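Local coordinates for phosphoacetylglucosamine mutase (Aspergillus lentulus, PDB 5O9X), which probably interconverts the 6-phosphate and 1-phosphate of N-acetylglucosamine, an isomerisation expected to pass through a sugar bisphosphate, at residues R302-D305 and G306-A310; V334-T337 and A338-G342; Y378-A381 and N382-T386. The protein carries 1 engineered substitution. One frame throughout, in Å; residues are numbered along the deposited sequence.

Contact 1 of 3, residues R302-D305 and G306-A310; sequences RLLD and GDRIA
A helix N-cap joins the edge strand 301-304 to helix 306-324, and Asp305 provides it. The carboxylate oxygen OD1 of Asp305 reaches forward to the first-turn amides and accepts two weak bonds, from Asp307 N at 3.1 Å and from Arg308 N at 3.4 Å. With CG set between the backbone N and the carbonyl carbon (chi1 68°), the carboxylate faces these amides. Its own carbonyl opens the helix ladder: Ile309 N donates to Asp305 O at 3.1 Å. Before the cap, Leu304 packs on the aliphatic part of Arg308, its CD2 lying 3.8 Å from Arg308 CD and oblique to the guanidinium. The bend of Arg308 at chi2 (-83°) turns the guanidinium away from the cap, to the carbonyl oxygens of Leu450 and Tyr453. The other carboxylate oxygen, OD2 of Asp305, forms a salt bridge with Lys263. A water 2.8 Å from Asp305 OD2 and 2.7 Å from Asp307 OD2 can bridge the two carboxylates, and Asp307 OD1 accepts from Gln336 NE2. Asp305 OD1 and Asp307 OD2 stand 4.1 Å apart, a like-charged pair whose repulsion is probably eased by the water, by Lys263 and by the helix N-terminus.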
loop_
_atom_site.group_PDB
_atom_site.type_symbol
_atom_site.label_atom_id
_atom_site.label_comp_id
_atom_site.label_asym_id
_atom_site.label_seq_id
_atom_site.Cartn_x
_atom_site.Cartn_y
_atom_site.Cartn_z
ATOM N N ARG A 302 -2.957 -9.825 -20.633
ATOM C CA ARG A 302 -1.665 -9.134 -20.424
ATOM C C ARG A 302 -1.775 -8.287 -19.166
ATOM O O ARG A 302 -2.723 -7.550 -18.989
ATOM C CB ARG A 302 -1.315 -8.178 -21.579
ATOM C CG ARG A 302 -1.395 -8.857 -22.963
ATOM C CD ARG A 302 -0.331 -9.982 -23.069
ATOM N NE ARG A 302 -0.335 -10.582 -24.400
ATOM C CZ ARG A 302 0.530 -11.524 -24.800
ATOM N NH1 ARG A 302 1.448 -12.027 -23.954
ATOM N NH2 ARG A 302 0.429 -11.990 -26.056
ATOM N N LEU A 303 -0.776 -8.395 -18.337
ATOM C CA LEU A 303 -0.809 -7.781 -17.023
ATOM C C LEU A 303 0.010 -6.509 -17.034
ATOM O O LEU A 303 1.118 -6.506 -17.556
ATOM C CB LEU A 303 -0.199 -8.758 -15.955
ATOM C CG LEU A 303 -0.032 -8.193 -14.520
ATOM C CD1 LEU A 303 -1.389 -7.791 -13.903
ATOM C CD2 LEU A 303 0.802 -9.236 -13.704
ATOM N N LEU A 304 -0.534 -5.432 -16.431
ATOM C CA LEU A 304 0.190 -4.183 -16.278
ATOM C C LEU A 304 0.277 -3.892 -14.827
ATOM O O LEU A 304 -0.581 -3.175 -14.309
ATOM C CB LEU A 304 -0.399 -2.981 -17.049
ATOM C CG LEU A 304 -0.456 -3.220 -18.599
ATOM C CD1 LEU A 304 -1.652 -2.453 -19.256
ATOM C CD2 LEU A 304 0.863 -2.831 -19.216
ATOM N N ASP A 305 1.363 -4.353 -14.197
ATOM C CA ASP A 305 1.365 -4.389 -12.702
ATOM C C ASP A 305 1.979 -3.130 -12.073
ATOM O O ASP A 305 2.175 -2.137 -12.781
ATOM C CB ASP A 305 2.080 -5.675 -12.203
ATOM C CG ASP A 305 3.631 -5.672 -12.500
ATOM O OD1 ASP A 305 4.248 -4.639 -12.909
ATOM O OD2 ASP A 305 4.266 -6.732 -12.267
ATOM N N GLY A 306 2.312 -3.168 -10.763
ATOM C CA GLY A 306 2.864 -1.946 -10.109
ATOM C C GLY A 306 4.076 -1.314 -10.753
ATOM O O GLY A 306 4.218 -0.065 -10.793
ATOM N N ASP A 307 4.999 -2.152 -11.242
ATOM C CA ASP A 307 6.182 -1.580 -11.917
ATOM C C ASP A 307 5.882 -0.968 -13.246
ATOM O O ASP A 307 6.567 -0.038 -13.683
ATOM C CB ASP A 307 7.240 -2.646 -12.040
ATOM C CG ASP A 307 7.713 -3.056 -10.669
ATOM O OD1 ASP A 307 8.358 -2.226 -9.967
ATOM O OD2 ASP A 307 7.377 -4.185 -10.237
ATOM N N ARG A 308 4.851 -1.463 -13.914
ATOM C CA ARG A 308 4.351 -0.773 -15.123
ATOM C C ARG A 308 3.795 0.601 -14.811
ATOM O O ARG A 308 3.992 1.500 -15.626
ATOM C CB ARG A 308 3.190 -1.520 -15.851
ATOM C CG ARG A 308 3.683 -2.819 -16.393
ATOM C CD ARG A 308 4.362 -2.504 -17.750
ATOM N NE ARG A 308 4.795 -3.774 -18.268
ATOM C CZ ARG A 308 5.246 -4.034 -19.480
ATOM N NH1 ARG A 308 5.446 -3.030 -20.354
ATOM N NH2 ARG A 308 5.557 -5.303 -19.786
ATOM N N ILE A 309 3.106 0.734 -13.678
ATOM C CA ILE A 309 2.616 2.063 -13.242
ATOM C C ILE A 309 3.809 2.968 -12.888
ATOM O O ILE A 309 3.853 4.123 -13.308
ATOM C CB ILE A 309 1.596 1.955 -12.039
ATOM C CG1 ILE A 309 0.399 1.054 -12.500
ATOM C CG2 ILE A 309 1.074 3.365 -11.673
ATOM C CD1 ILE A 309 -0.602 0.700 -11.400
ATOM N N ALA A 310 4.757 2.445 -12.104
ATOM C CA ALA A 310 5.944 3.242 -11.706
ATOM C C ALA A 310 6.636 3.776 -12.993
ATOM O O ALA A 310 7.024 4.967 -13.093
ATOM C CB ALA A 310 6.889 2.350 -10.930
HETATM O O HOH W 1 6.992 -6.104 -12.074
#

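Contact 2 of 3, residues V334-T337 and A338-G342; sequences VVQT and AYANG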
loop_
_atom_site.group_PDB
_atom_site.type_symbol
_atom_site.label_atom_id
_atom_site.label_comp_id
_atom_site.label_asym_id
_atom_site.label_seq_id
_atom_site.Cartn_x
_atom_site.Cartn_y
_atom_site.Cartn_z
ATOM N N VAL A 334 13.651 5.779 -9.163
ATOM C CA VAL A 334 12.601 4.755 -8.971
ATOM C C VAL A 334 12.991 3.728 -7.884
ATOM O O VAL A 334 14.043 3.055 -7.985
ATOM C CB VAL A 334 12.272 4.042 -10.279
ATOM C CG1 VAL A 334 11.069 3.036 -10.083
ATOM C CG2 VAL A 334 12.006 5.089 -11.424
ATOM N N VAL A 335 12.125 3.562 -6.886
ATOM C CA VAL A 335 12.373 2.586 -5.822
ATOM C C VAL A 335 11.546 1.355 -6.149
ATOM O O VAL A 335 10.358 1.494 -6.483
ATOM C CB VAL A 335 11.952 3.176 -4.470
ATOM C CG1 VAL A 335 12.195 2.177 -3.338
ATOM C CG2 VAL A 335 12.852 4.429 -4.213
ATOM N N GLN A 336 12.189 0.177 -6.050
ATOM C CA GLN A 336 11.569 -1.093 -6.354
ATOM C C GLN A 336 11.775 -2.039 -5.170
ATOM O O GLN A 336 12.533 -1.712 -4.216
ATOM C CB GLN A 336 12.137 -1.717 -7.661
ATOM C CG GLN A 336 11.951 -0.802 -8.929
ATOM C CD GLN A 336 12.284 -1.605 -10.147
ATOM O OE1 GLN A 336 13.424 -2.032 -10.338
ATOM N NE2 GLN A 336 11.313 -1.854 -10.972
ATOM N N THR A 337 11.132 -3.207 -5.232
ATOM C CA THR A 337 11.571 -4.341 -4.394
ATOM C C THR A 337 12.015 -5.496 -5.305
ATOM O O THR A 337 11.890 -5.421 -6.538
ATOM C CB THR A 337 10.519 -4.789 -3.358
ATOM O OG1 THR A 337 9.405 -5.481 -4.012
ATOM C CG2 THR A 337 9.901 -3.517 -2.683
ATOM N N ALA A 338 12.423 -6.599 -4.683
ATOM C CA ALA A 338 12.970 -7.751 -5.402
ATOM C C ALA A 338 11.855 -8.451 -6.198
ATOM O O ALA A 338 12.180 -9.160 -7.143
ATOM C CB ALA A 338 13.653 -8.696 -4.385
ATOM N N TYR A 339 10.567 -8.172 -5.906
ATOM C CA TYR A 339 9.467 -8.789 -6.646
ATOM C C TYR A 339 9.310 -8.100 -8.014
ATOM O O TYR A 339 8.496 -8.591 -8.837
ATOM C CB TYR A 339 8.139 -8.607 -5.865
ATOM C CG TYR A 339 8.122 -9.538 -4.655
ATOM C CD1 TYR A 339 7.935 -10.913 -4.845
ATOM C CD2 TYR A 339 8.448 -9.066 -3.392
ATOM C CE1 TYR A 339 7.961 -11.790 -3.788
ATOM C CE2 TYR A 339 8.458 -9.946 -2.299
ATOM C CZ TYR A 339 8.266 -11.309 -2.541
ATOM O OH TYR A 339 8.351 -12.221 -1.501
ATOM N N ALA A 340 9.976 -6.945 -8.241
ATOM C CA ALA A 340 9.860 -6.298 -9.544
ATOM C C ALA A 340 10.408 -7.180 -10.664
ATOM O O ALA A 340 11.481 -7.807 -10.519
ATOM C CB ALA A 340 10.596 -4.951 -9.577
ATOM N N ASN A 341 9.689 -7.252 -11.755
ATOM C CA ASN A 341 10.190 -8.037 -12.895
ATOM C C ASN A 341 11.535 -7.457 -13.385
ATOM O O ASN A 341 11.699 -6.229 -13.493
ATOM C CB ASN A 341 9.178 -7.941 -14.034
ATOM C CG ASN A 341 9.414 -8.991 -15.061
ATOM O OD1 ASN A 341 10.278 -8.814 -15.936
ATOM N ND2 ASN A 341 8.708 -10.101 -14.943
ATOM N N GLY A 342 12.510 -8.341 -13.650
ATOM C CA GLY A 342 13.858 -7.864 -14.079
ATOM C C GLY A 342 13.765 -6.999 -15.304
ATOM O O GLY A 342 14.604 -6.171 -15.472
#
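The Tyr339 ring turns an edge to Thr337, whose OG1 lies near the ring plane, 3.8 Å from Tyr339 CD2; the Phe503 ring meets it with the two planes at about 60°, and Tyr339 OH is hydrogen-bonded to Arg505. The second flat group, the Gln336 amide, meets Ala340, with Gln336 NE2 coming to 3.5 Å from the Ala340 methyl CB. Gln336 CG stands beside the backbone N and the chain beyond it is extended, which carries the amide alongside the turn; OE1 is bonded to Thr345 OG1, and NE2 to Asp307 OD1 and Ser344 OG. Residues Thr337 to Ala340 form a type I beta turn as the chain leaves strand 332-337, and the chain then passes Asn341, the N-cap of helix 342-350. Ala340 N donates to Thr337 O at 3.0 Å, from above the carbonyl plane by 49°. Thr337 OG1 sits between the backbone N and the carbonyl carbon (chi1 72°), where it accepts a weak bond from Tyr339 N at 3.5 Å. The side chain of Tyr339 is about 5 Å from the bound bisphosphate, nearest atoms considered.

Contact 3 of 3, residues Y378-A381 and N382-T386; sequences YFEA and NGHGT. With G16 (1,6-di-O-phosphono-alpha-D-glucopyranose), chain B.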
loop_
_atom_site.group_PDB
_atom_site.type_symbol
_atom_site.label_atom_id
_atom_site.label_comp_id
_atom_site.label_asym_id
_atom_site.label_seq_id
_atom_site.Cartn_x
_atom_site.Cartn_y
_atom_site.Cartn_z
ATOM N N TYR A 378 7.726 5.339 -6.292
ATOM C CA TYR A 378 7.875 3.998 -5.706
ATOM C C TYR A 378 6.618 3.127 -5.753
ATOM O O TYR A 378 5.577 3.528 -5.274
ATOM C CB TYR A 378 8.430 4.082 -4.288
ATOM C CG TYR A 378 7.632 4.885 -3.284
ATOM C CD1 TYR A 378 6.773 4.259 -2.321
ATOM C CD2 TYR A 378 7.768 6.259 -3.264
ATOM C CE1 TYR A 378 6.072 5.066 -1.387
ATOM C CE2 TYR A 378 7.066 7.050 -2.366
ATOM C CZ TYR A 378 6.286 6.457 -1.422
ATOM O OH TYR A 378 5.691 7.363 -0.589
ATOM N N PHE A 379 6.727 1.978 -6.405
ATOM C CA PHE A 379 5.638 0.971 -6.468
ATOM C C PHE A 379 6.165 -0.416 -6.099
ATOM O O PHE A 379 7.303 -0.700 -6.458
ATOM C CB PHE A 379 4.963 0.976 -7.864
ATOM C CG PHE A 379 3.976 2.101 -8.049
ATOM C CD1 PHE A 379 2.625 1.869 -7.939
ATOM C CD2 PHE A 379 4.438 3.421 -8.314
ATOM C CE1 PHE A 379 1.691 2.904 -8.078
ATOM C CE2 PHE A 379 3.529 4.486 -8.443
ATOM C CZ PHE A 379 2.147 4.185 -8.344
ATOM N N GLU A 380 5.341 -1.281 -5.489
ATOM C CA GLU A 380 5.627 -2.676 -5.427
ATOM C C GLU A 380 4.903 -3.282 -6.587
ATOM O O GLU A 380 3.887 -2.691 -7.032
ATOM C CB GLU A 380 5.115 -3.255 -4.081
ATOM C CG GLU A 380 5.949 -2.653 -2.937
ATOM C CD GLU A 380 5.509 -3.199 -1.591
ATOM O OE1 GLU A 380 4.475 -2.740 -1.058
ATOM O OE2 GLU A 380 6.185 -4.079 -1.082
ATOM N N ALA A 381 5.406 -4.416 -7.104
ATOM C CA ALA A 381 4.770 -5.097 -8.236
ATOM C C ALA A 381 3.291 -5.367 -7.978
ATOM O O ALA A 381 2.504 -5.420 -8.927
ATOM C CB ALA A 381 5.571 -6.437 -8.555
ATOM N N ASN A 382 2.924 -5.622 -6.705
ATOM C CA ASN A 382 1.547 -5.984 -6.349
ATOM C C ASN A 382 0.591 -4.783 -6.505
ATOM O O ASN A 382 -0.623 -4.929 -6.286
ATOM C CB ASN A 382 1.480 -6.514 -4.865
ATOM C CG ASN A 382 1.897 -5.473 -3.821
ATOM O OD1 ASN A 382 1.735 -4.288 -4.026
ATOM N ND2 ASN A 382 2.411 -5.929 -2.676
ATOM N N GLY A 383 1.142 -3.580 -6.790
ATOM C CA GLY A 383 0.274 -2.391 -7.076
ATOM C C GLY A 383 0.121 -1.380 -5.942
ATOM O O GLY A 383 -0.584 -0.388 -6.080
ATOM N N HIS A 384 0.836 -1.571 -4.851
ATOM C CA HIS A 384 1.046 -0.454 -3.906
ATOM C C HIS A 384 1.981 0.568 -4.450
ATOM O O HIS A 384 2.976 0.224 -5.127
ATOM C CB HIS A 384 1.751 -1.001 -2.660
ATOM C CG HIS A 384 0.809 -1.373 -1.586
ATOM N ND1 HIS A 384 0.178 -0.416 -0.784
ATOM C CD2 HIS A 384 0.351 -2.581 -1.182
ATOM C CE1 HIS A 384 -0.577 -1.051 0.115
ATOM N NE2 HIS A 384 -0.491 -2.359 -0.107
ATOM N N GLY A 385 1.669 1.850 -4.266
ATOM C CA GLY A 385 2.733 2.794 -4.433
ATOM C C GLY A 385 2.221 4.195 -4.771
ATOM O O GLY A 385 1.017 4.460 -4.763
ATOM N N THR A 386 3.183 5.097 -4.944
ATOM C CA THR A 386 2.886 6.496 -5.091
ATOM C C THR A 386 4.124 7.221 -5.630
ATOM O O THR A 386 5.105 6.594 -6.080
ATOM C CB THR A 386 2.254 7.145 -3.805
ATOM O OG1 THR A 386 1.657 8.372 -4.217
ATOM C CG2 THR A 386 3.248 7.401 -2.743
HETATM C C1 G16 B . 1.093 -5.388 2.721
HETATM C C2 G16 B . 2.146 -4.287 2.656
HETATM C C3 G16 B . 2.902 -4.349 1.291
HETATM C C4 G16 B . 3.528 -5.700 0.989
HETATM C C5 G16 B . 2.429 -6.752 1.062
HETATM C C6 G16 B . 2.921 -8.180 1.073
HETATM O O1 G16 B . 0.125 -5.164 1.691
HETATM O O2 G16 B . 1.614 -2.946 2.888
HETATM O O3 G16 B . 3.793 -3.306 1.281
HETATM O O4 G16 B . 4.151 -5.819 -0.364
HETATM O O5 G16 B . 1.745 -6.723 2.337
HETATM O O6 G16 B . 3.803 -8.330 2.275
HETATM P P G16 B . 4.399 -9.799 2.621
HETATM O O1P G16 B . 5.068 -10.372 1.350
HETATM O O2P G16 B . 3.211 -10.712 3.004
HETATM O O3P G16 B . 5.319 -9.665 3.854
HETATM P "P'" G16 B . -1.467 -4.934 2.000
HETATM O O1X G16 B . -1.580 -4.142 3.331
HETATM O O2X G16 B . -2.084 -6.343 2.275
HETATM O O3X G16 B . -2.106 -4.385 0.771
#
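Strikingly, the Phe379 ring lies flat over the backbone of the opposing strand: Gly385 CA is 3.8 Å from the ring centroid and only 18° off the normal, a CH-pi contact. Phe379 CA and Gly385 CA approach to 4.0 Å, at a non-hydrogen-bonded antiparallel pair where a CB on Gly385 would clash with Tyr378 O and Phe379 CA. On the other face of the hairpin, Tyr378 and Thr386 lie side by side, with the methyl CG2 of Thr386 3.3 Å from Tyr378 OH. The backbones pair through Tyr378 N to Thr386 O and Thr386 N to Tyr378 O, and Glu380 N donates to His384 O. A type I turn from Glu380 to Gly383 closes the loop, and Gly383 takes a positive phi that suits glycine. Overlapping its end, Asn382 OD1 accepts from His384 N at 3.0 Å, an Asx turn that leaves ND2 to give a weak bond to the sugar O4. Glu380, extended beyond CG (chi2 -179°), accepts from two sugar hydroxyls: O3 donates to OE1 at 2.5 Å and O4 to OE2 at 2.8 Å, while Gly362 N also donates to OE2. Edge-on, His384 NE2 gives a bond of 2.7 Å to O3X of the phosphate carried by O1. A beta hairpin whose loop thus grips the O3 and O4 hydroxyls is the sugar-binding loop of domain III in alpha-D-phosphohexomutases.

Overall arrangement
Contacts 1, 2 and 3 follow in series along the chain, their centres 9 to 11 Å apart. Strands 332-337 and 375-379, carrying contacts 2 and 3, are neighbours in one four-stranded mixed sheet; helix 306-324 of contact 1 packs against it and follows directly on the edge strand 301-304 of the preceding sheet. Direct links tie them: Gly306 N to Ala381 O at 2.9 Å, and Asp307 OD1 to Gln336 NE2 at 3.1 Å, both probable hydrogen bonds, while Val335 packs on Tyr378. The helix start and the turn after 332-337 thus lie against the hairpin loop that binds glucose 1,6-bisphosphate, contact 1 standing farther from the sugar.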